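Hydrolase (Thermus thermophilus, PDB 1UFO) belongs to the alpha/beta hydrolase fold enzymes and probably hydrolyses its substrate with a serine nucleophile, though the natural substrate is not established. Local coordinates at residues A[84-89]-A[153-158]; A[162-165]-A[169-172]; A[27-32]-A[42-47]; A[5-10]-A[36-41]. One frame throughout, in Å; residues are numbered along the deposited sequence.

Contact 1 of 4, residues A[84-89]-A[153-158]; sequences VALGFK and PGVLAL
Leu86, on the long helix 77-103, lays its branched end against the first turns of helix 153-160, a helix that the alpha/beta hydrolase fold of this protein carries in the long connection between sheet strands 132-135 and 175-180. The two short segments run almost perpendicular, at 91°, and their axes come no nearer than 10.6 Å, a wide spacing that the side chain of Leu86 bridges.

Between side chains the contact is apolar: Leu86 and Leu158 reach toward each other tip to tip, with Leu86 CG 4.0 Å from Leu158 CD1. In both residues CG is anti to the carbonyl carbon (chi1 -75° in Leu86, -65° in Leu158), which sends each branch across the gap. Val155 CG2 adds a looser touch, 4.3 Å from Leu86 CD1, and both Val155 and Leu158 also pack on Tyr82, one turn before Leu86 on its helix. Leu158 also touches Leu121 of helix 114-124.

A second kind of contact is between a methyl group and backbone. Gly154 has no side chain to hold Leu86 away, and the CA atoms of Leu86 and Gly154 are 7.9 Å apart, the nearest such pair of the two segments. No hydrogen bond crosses between the helices. The methyl CD1 of Leu86 instead rests by the peptide that follows Gly154, 3.8 Å from Gly154 O and 4.1 Å from Val155 N.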
loop_
_atom_site.group_PDB
_atom_site.type_symbol
_atom_site.label_atom_id
_atom_site.label_comp_id
_atom_site.label_asym_id
_atom_site.label_seq_id
_atom_site.Cartn_x
_atom_site.Cartn_y
_atom_site.Cartn_z
ATOM N N VAL A 84 10.682 19.090 21.124
ATOM C CA VAL A 84 10.836 19.436 19.653
ATOM C C VAL A 84 9.500 19.043 18.930
ATOM O O VAL A 84 8.973 19.865 18.158
ATOM C CB VAL A 84 11.933 18.620 18.992
ATOM C CG1 VAL A 84 11.874 18.781 17.400
ATOM C CG2 VAL A 84 13.353 19.128 19.456
ATOM N N ALA A 85 8.934 17.864 19.197
ATOM C CA ALA A 85 7.669 17.458 18.535
ATOM C C ALA A 85 6.505 18.381 18.826
ATOM O O ALA A 85 5.752 18.747 17.912
ATOM C CB ALA A 85 7.290 16.047 18.975
ATOM N N LEU A 86 6.378 18.797 20.082
ATOM C CA LEU A 86 5.275 19.713 20.424
ATOM C C LEU A 86 5.445 21.095 19.725
ATOM O O LEU A 86 4.432 21.706 19.342
ATOM C CB LEU A 86 5.226 19.856 21.974
ATOM C CG LEU A 86 4.620 18.606 22.635
ATOM C CD1 LEU A 86 4.968 18.716 24.114
ATOM C CD2 LEU A 86 3.102 18.544 22.438
ATOM N N GLY A 87 6.673 21.560 19.624
ATOM C CA GLY A 87 6.963 22.846 18.980
ATOM C C GLY A 87 6.676 22.709 17.494
ATOM O O GLY A 87 6.046 23.567 16.838
ATOM N N PHE A 88 7.158 21.606 16.962
ATOM C CA PHE A 88 6.993 21.327 15.506
ATOM C C PHE A 88 5.485 21.233 15.163
ATOM O O PHE A 88 5.025 21.737 14.098
ATOM C CB PHE A 88 7.713 19.989 15.180
ATOM C CG PHE A 88 8.039 19.759 13.699
ATOM C CD1 PHE A 88 8.086 20.777 12.793
ATOM C CD2 PHE A 88 8.451 18.483 13.325
ATOM C CE1 PHE A 88 8.596 20.551 11.470
ATOM C CE2 PHE A 88 8.965 18.219 12.044
ATOM C CZ PHE A 88 9.054 19.246 11.109
ATOM N N LYS A 89 4.677 20.606 16.040
ATOM C CA LYS A 89 3.248 20.521 15.848
ATOM C C LYS A 89 2.605 21.895 15.770
ATOM O O LYS A 89 1.806 22.167 14.862
ATOM C CB LYS A 89 2.607 19.754 17.055
ATOM C CG LYS A 89 1.082 19.695 16.978
ATOM C CD LYS A 89 0.413 19.644 18.355
ATOM C CE LYS A 89 0.621 20.962 19.057
ATOM N NZ LYS A 89 -0.217 21.058 20.284
ATOM N N PRO A 153 5.876 19.074 31.686
ATOM C CA PRO A 153 4.464 18.668 31.791
ATOM C C PRO A 153 3.812 18.342 30.447
ATOM O O PRO A 153 2.943 17.476 30.371
ATOM C CB PRO A 153 3.807 19.877 32.498
ATOM C CG PRO A 153 4.999 20.417 33.284
ATOM C CD PRO A 153 6.110 20.386 32.345
ATOM N N GLY A 154 4.232 19.072 29.419
ATOM C CA GLY A 154 3.670 18.794 28.101
ATOM C C GLY A 154 4.078 17.447 27.586
ATOM O O GLY A 154 3.285 16.816 26.888
ATOM N N VAL A 155 5.319 17.019 27.882
ATOM C CA VAL A 155 5.748 15.711 27.400
ATOM C C VAL A 155 5.085 14.628 28.276
ATOM O O VAL A 155 4.706 13.565 27.738
ATOM C CB VAL A 155 7.283 15.589 27.464
ATOM C CG1 VAL A 155 7.698 14.160 27.084
ATOM C CG2 VAL A 155 7.907 16.599 26.518
ATOM N N LEU A 156 4.932 14.882 29.584
ATOM C CA LEU A 156 4.279 13.862 30.413
ATOM C C LEU A 156 2.856 13.626 29.907
ATOM O O LEU A 156 2.358 12.532 29.928
ATOM C CB LEU A 156 4.273 14.256 31.946
ATOM C CG LEU A 156 5.704 14.312 32.531
ATOM C CD1 LEU A 156 5.771 15.046 33.852
ATOM C CD2 LEU A 156 6.218 12.868 32.651
ATOM N N ALA A 157 2.188 14.700 29.464
ATOM C CA ALA A 157 0.844 14.574 28.951
ATOM C C ALA A 157 0.739 13.680 27.756
ATOM O O ALA A 157 -0.271 13.002 27.588
ATOM C CB ALA A 157 0.263 15.947 28.610
ATOM N N LEU A 158 1.775 13.690 26.895
ATOM C CA LEU A 158 1.798 12.836 25.709
ATOM C C LEU A 158 1.892 11.367 26.101
ATOM O O LEU A 158 1.369 10.536 25.399
ATOM C CB LEU A 158 3.018 13.165 24.791
ATOM C CG LEU A 158 3.074 14.499 24.149
ATOM C CD1 LEU A 158 4.247 14.694 23.295
ATOM C CD2 LEU A 158 1.766 14.611 23.325
#

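Contact 2 of 4, residues A[162-165]-A[169-172]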
loop_
_atom_site.group_PDB
_atom_site.type_symbol
_atom_site.label_atom_id
_atom_site.label_comp_id
_atom_site.label_asym_id
_atom_site.label_seq_id
_atom_site.Cartn_x
_atom_site.Cartn_y
_atom_site.Cartn_z
ATOM N N PRO A 162 -1.422 9.371 24.762
ATOM C CA PRO A 162 -0.817 9.442 23.419
ATOM C C PRO A 162 -1.893 9.833 22.387
ATOM O O PRO A 162 -3.078 9.487 22.534
ATOM C CB PRO A 162 -0.346 8.009 23.180
ATOM C CG PRO A 162 -0.019 7.539 24.621
ATOM C CD PRO A 162 -1.162 8.086 25.407
ATOM N N PRO A 163 -1.484 10.525 21.305
ATOM C CA PRO A 163 -2.496 10.900 20.314
ATOM C C PRO A 163 -3.304 9.750 19.758
ATOM O O PRO A 163 -4.506 9.922 19.537
ATOM C CB PRO A 163 -1.695 11.617 19.190
ATOM C CG PRO A 163 -0.266 11.173 19.451
ATOM C CD PRO A 163 -0.125 10.978 20.939
ATOM N N ALA A 164 -2.681 8.607 19.502
ATOM C CA ALA A 164 -3.468 7.506 18.917
ATOM C C ALA A 164 -4.525 6.941 19.834
ATOM O O ALA A 164 -5.326 6.124 19.388
ATOM C CB ALA A 164 -2.558 6.375 18.417
ATOM N N THR A 165 -4.496 7.364 21.105
ATOM C CA THR A 165 -5.565 6.899 22.040
ATOM C C THR A 165 -6.761 7.853 21.996
ATOM O O THR A 165 -7.765 7.627 22.728
ATOM C CB THR A 165 -5.069 6.816 23.502
ATOM O OG1 THR A 165 -4.774 8.134 23.983
ATOM C CG2 THR A 165 -3.808 5.944 23.581
ATOM N N ALA A 169 -11.105 12.045 17.981
ATOM C CA ALA A 169 -10.864 13.436 17.576
ATOM C C ALA A 169 -10.306 13.506 16.127
ATOM O O ALA A 169 -10.233 14.588 15.553
ATOM C CB ALA A 169 -9.834 14.111 18.558
ATOM N N TYR A 170 -9.945 12.336 15.574
ATOM C CA TYR A 170 -9.343 12.276 14.198
ATOM C C TYR A 170 -10.320 12.516 13.068
ATOM O O TYR A 170 -9.895 12.730 11.919
ATOM C CB TYR A 170 -8.678 10.911 13.962
ATOM C CG TYR A 170 -7.307 10.702 14.645
ATOM C CD1 TYR A 170 -6.239 10.123 13.917
ATOM C CD2 TYR A 170 -7.068 11.013 15.999
ATOM C CE1 TYR A 170 -4.976 9.883 14.498
ATOM C CE2 TYR A 170 -5.804 10.760 16.594
ATOM C CZ TYR A 170 -4.788 10.198 15.847
ATOM O OH TYR A 170 -3.626 9.921 16.443
ATOM N N GLY A 171 -11.634 12.477 13.374
ATOM C CA GLY A 171 -12.619 12.756 12.353
ATOM C C GLY A 171 -12.592 11.899 11.090
ATOM O O GLY A 171 -13.015 12.354 10.012
ATOM N N GLY A 172 -12.053 10.701 11.244
ATOM C CA GLY A 172 -11.988 9.772 10.133
ATOM C C GLY A 172 -11.092 10.276 9.006
ATOM O O GLY A 172 -11.231 9.798 7.894
#
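Tyr170 pushes the phenol end of its ring against the backbone of Pro163 and Ala164, and these three buried residues make up the whole contact. The ring meets Pro163 O at its edge, near the ring plane: Tyr170 CE2 lies 3.3 Å from that oxygen and Tyr170 OH 3.2 Å from it. Ala164 comes in obliquely, its CA 3.5 Å from Tyr170 OH. The pyrrolidine of Pro163 adds its CB, 3.8 Å from the same hydroxyl oxygen. With CG anti to the carbonyl carbon (chi1 -77°), the tyrosine ring extends from its loop toward the other segment, so the touching is done by a long side chain while the nearest CA atoms, those of Ala164 and Tyr170, stay 8.9 Å apart.

Both segments belong to the loop that leads from helix 153-160 to strand 175-180 of the alpha/beta hydrolase sheet, and the contact folds this connection back on itself. Helix 114-124 lies beside it: Pro163 packs on Phe117 and Leu121, and Tyr170 OH is hydrogen-bonded to His120 ND1, which gives the buried hydroxyl a definite polar partner.

The 3-10 segment 163-165 is spanned by bonds to Pro162 O, which accepts from two donors of Thr165. Thr165 N is 2.9 Å from Pro162 O, and Thr165 OG1 donates to the same oxygen from 2.6 Å, in the carbonyl plane.

Contact 3 of 4, residues A[27-32]-A[42-47]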
loop_
_atom_site.group_PDB
_atom_site.type_symbol
_atom_site.label_atom_id
_atom_site.label_comp_id
_atom_site.label_asym_id
_atom_site.label_seq_id
_atom_site.Cartn_x
_atom_site.Cartn_y
_atom_site.Cartn_z
ATOM N N LEU A 27 1.088 19.549 -0.075
ATOM C CA LEU A 27 1.530 18.480 0.840
ATOM C C LEU A 27 2.531 19.152 1.767
ATOM O O LEU A 27 3.602 19.580 1.342
ATOM C CB LEU A 27 2.213 17.319 0.098
ATOM C CG LEU A 27 2.721 16.185 0.975
ATOM C CD1 LEU A 27 1.532 15.599 1.806
ATOM C CD2 LEU A 27 3.395 15.097 0.193
ATOM N N LEU A 28 2.180 19.258 3.051
ATOM C CA LEU A 28 3.123 19.762 4.065
ATOM C C LEU A 28 3.830 18.541 4.606
ATOM O O LEU A 28 3.166 17.633 5.135
ATOM C CB LEU A 28 2.372 20.534 5.228
ATOM C CG LEU A 28 3.293 20.936 6.403
ATOM C CD1 LEU A 28 4.449 21.841 5.957
ATOM C CD2 LEU A 28 2.403 21.712 7.487
ATOM N N ALA A 29 5.146 18.536 4.503
ATOM C CA ALA A 29 5.981 17.361 4.940
ATOM C C ALA A 29 6.793 17.727 6.147
ATOM O O ALA A 29 7.426 18.775 6.168
ATOM C CB ALA A 29 6.897 16.905 3.781
ATOM N N LEU A 30 6.797 16.833 7.137
ATOM C CA LEU A 30 7.416 17.002 8.451
ATOM C C LEU A 30 8.466 15.940 8.617
ATOM O O LEU A 30 8.186 14.741 8.630
ATOM C CB LEU A 30 6.391 16.852 9.587
ATOM C CG LEU A 30 5.171 17.767 9.349
ATOM C CD1 LEU A 30 4.155 17.518 10.525
ATOM C CD2 LEU A 30 5.534 19.302 9.329
ATOM N N HIS A 31 9.729 16.405 8.673
ATOM C CA HIS A 31 10.866 15.526 8.715
ATOM C C HIS A 31 11.005 14.841 10.083
ATOM O O HIS A 31 10.277 15.177 11.029
ATOM C CB HIS A 31 12.134 16.363 8.332
ATOM C CG HIS A 31 12.561 17.358 9.372
ATOM N ND1 HIS A 31 13.130 16.985 10.574
ATOM C CD2 HIS A 31 12.481 18.723 9.383
ATOM C CE1 HIS A 31 13.436 18.084 11.267
ATOM N NE2 HIS A 31 13.064 19.156 10.550
ATOM N N GLY A 32 12.014 13.946 10.188
ATOM C CA GLY A 32 12.198 13.239 11.449
ATOM C C GLY A 32 13.372 13.731 12.269
ATOM O O GLY A 32 14.013 14.705 11.870
ATOM N N ALA A 42 13.353 15.559 -0.458
ATOM C CA ALA A 42 14.109 14.743 -1.392
ATOM C C ALA A 42 13.652 13.272 -1.387
ATOM O O ALA A 42 13.897 12.587 -2.357
ATOM C CB ALA A 42 15.612 14.791 -1.028
ATOM N N LEU A 43 13.001 12.873 -0.292
ATOM C CA LEU A 43 12.522 11.465 -0.191
ATOM C C LEU A 43 11.106 11.341 -0.802
ATOM O O LEU A 43 10.511 10.218 -0.697
ATOM C CB LEU A 43 12.505 11.083 1.326
ATOM C CG LEU A 43 13.921 10.958 1.966
ATOM C CD1 LEU A 43 13.779 10.976 3.481
ATOM C CD2 LEU A 43 14.662 9.757 1.424
ATOM N N LEU A 44 10.557 12.388 -1.396
ATOM C CA LEU A 44 9.237 12.314 -2.032
ATOM C C LEU A 44 9.384 12.543 -3.556
ATOM O O LEU A 44 8.773 13.426 -4.125
ATOM C CB LEU A 44 8.262 13.330 -1.428
ATOM C CG LEU A 44 8.096 13.156 0.098
ATOM C CD1 LEU A 44 7.294 14.273 0.710
ATOM C CD2 LEU A 44 7.416 11.843 0.460
ATOM N N PRO A 45 10.185 11.719 -4.200
ATOM C CA PRO A 45 10.352 11.893 -5.652
ATOM C C PRO A 45 9.025 11.705 -6.406
ATOM O O PRO A 45 8.190 10.876 -6.049
ATOM C CB PRO A 45 11.399 10.815 -5.994
ATOM C CG PRO A 45 11.020 9.674 -5.080
ATOM C CD PRO A 45 10.815 10.458 -3.746
ATOM N N GLY A 46 8.849 12.501 -7.473
ATOM C CA GLY A 46 7.673 12.430 -8.301
ATOM C C GLY A 46 6.395 13.129 -7.835
ATOM O O GLY A 46 5.440 13.243 -8.594
ATOM N N TYR A 47 6.390 13.595 -6.600
ATOM C CA TYR A 47 5.193 14.182 -6.048
ATOM C C TYR A 47 4.928 15.559 -6.690
ATOM O O TYR A 47 3.813 15.779 -7.131
ATOM C CB TYR A 47 5.319 14.335 -4.529
ATOM C CG TYR A 47 5.066 13.086 -3.704
ATOM C CD1 TYR A 47 4.163 13.151 -2.677
ATOM C CD2 TYR A 47 5.763 11.908 -3.923
ATOM C CE1 TYR A 47 3.899 12.016 -1.818
ATOM C CE2 TYR A 47 5.562 10.779 -3.086
ATOM C CZ TYR A 47 4.619 10.881 -2.045
ATOM O OH TYR A 47 4.409 9.803 -1.222
#
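Leu27 puts its CD2 methyl against the ring of Tyr47, 3.6 Å from CD1 and 3.7 Å from CE1, and this is the tight part of the contact. The leucine and the tyrosine side chains cross obliquely. Leu27 CG stands anti to its own nitrogen (chi1 179°), which carries the methyl away from strand 25-30 toward the loop. Leu44 packs beside it at slightly longer range: its CD1 is 4.0 Å from Leu27 CD2 and 4.1 Å from Ala29 CB, bridging two residues that point to the same side of the strand.

The loop is shaped by a type II turn from Leu44 to Tyr47, closed by a weak bond from Tyr47 N to Leu44 O and with Gly46 at positive phi. The turn lets Leu44 CB lie 3.8 Å above one face of the Tyr47 ring, toward its rim. Its bend lies on the solvent side, where Pro45 is exposed and Gly46 partly so.

Strand 25-30 is a central strand of the alpha/beta hydrolase sheet, and this loop follows helix 37-42 and leads on to strand 52-56. The hydroxyl of Tyr47 is hydrogen-bonded to Ala224 O of helix 221-236. All four touching residues are buried and apolar where they meet, so the contact rests on dispersion and water exclusion.

Contact 4 of 4, residues A[5-10]-A[36-41]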
loop_
_atom_site.group_PDB
_atom_site.type_symbol
_atom_site.label_atom_id
_atom_site.label_comp_id
_atom_site.label_asym_id
_atom_site.label_seq_id
_atom_site.Cartn_x
_atom_site.Cartn_y
_atom_site.Cartn_z
ATOM N N THR A 5 12.177 25.349 -7.075
ATOM C CA THR A 5 12.337 25.379 -5.665
ATOM C C THR A 5 12.453 26.777 -5.178
ATOM O O THR A 5 13.181 27.575 -5.774
ATOM C CB THR A 5 13.601 24.604 -5.284
ATOM O OG1 THR A 5 13.413 23.257 -5.715
ATOM C CG2 THR A 5 13.862 24.632 -3.735
ATOM N N GLU A 6 11.725 27.108 -4.126
ATOM C CA GLU A 6 11.866 28.412 -3.542
ATOM C C GLU A 6 11.621 28.411 -2.061
ATOM O O GLU A 6 11.142 27.405 -1.498
ATOM C CB GLU A 6 10.957 29.454 -4.192
ATOM C CG GLU A 6 9.581 29.085 -4.554
ATOM C CD GLU A 6 8.945 30.213 -5.392
ATOM O OE1 GLU A 6 8.941 30.174 -6.657
ATOM O OE2 GLU A 6 8.479 31.163 -4.780
ATOM N N ARG A 7 12.018 29.509 -1.428
ATOM C CA ARG A 7 11.797 29.694 0.007
ATOM C C ARG A 7 10.667 30.691 0.173
ATOM O O ARG A 7 10.726 31.797 -0.406
ATOM C CB ARG A 7 13.056 30.229 0.723
ATOM C CG ARG A 7 14.352 29.378 0.534
ATOM C CD ARG A 7 14.354 28.019 1.366
ATOM N NE ARG A 7 14.386 28.371 2.747
ATOM C CZ ARG A 7 15.438 28.246 3.540
ATOM N NH1 ARG A 7 15.305 28.664 4.776
ATOM N NH2 ARG A 7 16.557 27.632 3.129
ATOM N N LEU A 8 9.629 30.310 0.918
ATOM C CA LEU A 8 8.480 31.182 1.163
ATOM C C LEU A 8 8.469 31.486 2.633
ATOM O O LEU A 8 9.216 30.864 3.405
ATOM C CB LEU A 8 7.200 30.431 0.875
ATOM C CG LEU A 8 7.124 29.847 -0.507
ATOM C CD1 LEU A 8 5.827 29.091 -0.646
ATOM C CD2 LEU A 8 7.156 31.013 -1.540
ATOM N N THR A 9 7.628 32.438 3.016
ATOM C CA THR A 9 7.397 32.758 4.412
ATOM C C THR A 9 5.944 32.463 4.704
ATOM O O THR A 9 5.071 33.023 4.053
ATOM C CB THR A 9 7.701 34.254 4.746
ATOM O OG1 THR A 9 9.087 34.510 4.482
ATOM C CG2 THR A 9 7.396 34.518 6.283
ATOM N N LEU A 10 5.682 31.535 5.670
ATOM C CA LEU A 10 4.312 31.170 6.029
ATOM C C LEU A 10 4.235 31.131 7.526
ATOM O O LEU A 10 5.075 30.512 8.143
ATOM C CB LEU A 10 4.005 29.794 5.494
ATOM C CG LEU A 10 3.852 29.717 3.990
ATOM C CD1 LEU A 10 3.903 28.204 3.567
ATOM C CD2 LEU A 10 2.523 30.297 3.617
ATOM N N SER A 36 15.875 17.210 8.205
ATOM C CA SER A 36 15.752 18.615 7.833
ATOM C C SER A 36 14.689 18.731 6.732
ATOM O O SER A 36 14.260 17.689 6.163
ATOM C CB SER A 36 17.079 19.094 7.213
ATOM O OG SER A 36 17.350 18.340 6.025
ATOM N N LYS A 37 14.275 19.961 6.423
ATOM C CA LYS A 37 13.281 20.194 5.382
ATOM C C LYS A 37 13.788 19.708 4.025
ATOM O O LYS A 37 13.031 19.156 3.253
ATOM C CB LYS A 37 12.865 21.688 5.366
ATOM C CG LYS A 37 13.986 22.625 5.037
ATOM C CD LYS A 37 13.559 24.049 5.412
ATOM C CE LYS A 37 14.585 25.118 5.014
ATOM N NZ LYS A 37 15.999 24.883 5.604
ATOM N N GLU A 38 15.087 19.860 3.741
ATOM C CA GLU A 38 15.518 19.396 2.425
ATOM C C GLU A 38 15.518 17.880 2.326
ATOM O O GLU A 38 15.198 17.372 1.264
ATOM C CB GLU A 38 16.965 19.863 2.135
ATOM C CG GLU A 38 17.133 21.387 2.125
ATOM C CD GLU A 38 17.189 22.079 3.516
ATOM O OE1 GLU A 38 17.037 23.327 3.527
ATOM O OE2 GLU A 38 17.362 21.410 4.558
ATOM N N HIS A 39 15.880 17.231 3.423
ATOM C CA HIS A 39 15.929 15.762 3.400
ATOM C C HIS A 39 14.531 15.162 3.157
ATOM O O HIS A 39 14.378 14.304 2.302
ATOM C CB HIS A 39 16.469 15.248 4.741
ATOM C CG HIS A 39 16.690 13.776 4.744
ATOM N ND1 HIS A 39 16.214 12.959 5.747
ATOM C CD2 HIS A 39 17.324 12.972 3.856
ATOM C CE1 HIS A 39 16.565 11.707 5.479
ATOM N NE2 HIS A 39 17.244 11.680 4.335
ATOM N N ILE A 40 13.526 15.635 3.898
ATOM C CA ILE A 40 12.203 14.984 3.713
ATOM C C ILE A 40 11.630 15.270 2.295
ATOM O O ILE A 40 11.083 14.350 1.664
ATOM C CB ILE A 40 11.227 15.412 4.868
ATOM C CG1 ILE A 40 9.902 14.645 4.736
ATOM C CG2 ILE A 40 10.892 16.890 4.790
ATOM C CD1 ILE A 40 10.100 13.205 5.012
ATOM N N LEU A 41 11.841 16.459 1.709
ATOM C CA LEU A 41 11.296 16.681 0.356
ATOM C C LEU A 41 12.052 15.799 -0.682
ATOM O O LEU A 41 11.438 15.316 -1.631
ATOM C CB LEU A 41 11.379 18.145 -0.037
ATOM C CG LEU A 41 10.431 18.998 0.850
ATOM C CD1 LEU A 41 10.361 20.373 0.163
ATOM C CD2 LEU A 41 9.025 18.409 1.009
#
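Lys37 NZ is gripped by three carboxylate partners: Glu38 OE1 at 2.8 Å, and Glu64 and Asp58, which both form salt bridges with it. The bond to Glu38 reaches its oxygen on the syn side, 21° out of the carboxylate plane.

Across the contact the meeting is of carbon with a flat cation. Lys37 CE sits 3.5 Å above the Arg7 guanidinium plane, over its centre, with CE 3.6 Å from Arg7 CZ, and the two side chains cross at about a right angle. Arg7 reaches this place from strand 3-10 through a chain folded at chi2 (-74°) and chi3 (-66°), while the lysine bends only at its last torsion, turning NZ toward the acids. The nearest CA atoms, Arg7 and Lys37, are 11.0 Å apart, so the gap between the outermost strand of this chain's alpha/beta hydrolase sheet and the start of helix 37-42 is spanned by the two long side chains. That helix begins at Ser36, an N-cap whose OG accepts from His39 N at 3.2 Å.

Two cations lie close here, Arg7 NH2 being 3.7 Å from Lys37 NZ, and both salt-bridge Glu64 OE1. Glu38 OE1 is 4.3 Å from Arg7 NH2 and well out of the guanidinium plane, so it acts through charge alone. Glu64, shared by both cations, with Asp58 and Glu38 at the lysine, would be expected to stabilise the adjacent positive charges and favour the protonated lysine.

Along the chain, contacts 3 and 4 interlock, their segments alternating, and both close before contact 1 opens; contact 2 follows contact 1, with adjoining segments. Contacts 3 and 4 lie about 9 Å apart between centres and touch through His31 against Ser36 and Ile40, and Ala29 against Leu41, where strand 25-30 leads into helix 37-42 on the same sheet. Contact 1 meets contact 3 through Phe88, which packs on Leu30 and His31 although the centres are 23 Å apart. Contact 2 lies about 28 Å between centres from contact 4. Contact 3 thus places Ala29 near the probable nucleophile elbow, while contacts 1 and 2 pack the connection before strand 175-180 against helices 77-103 and 114-124.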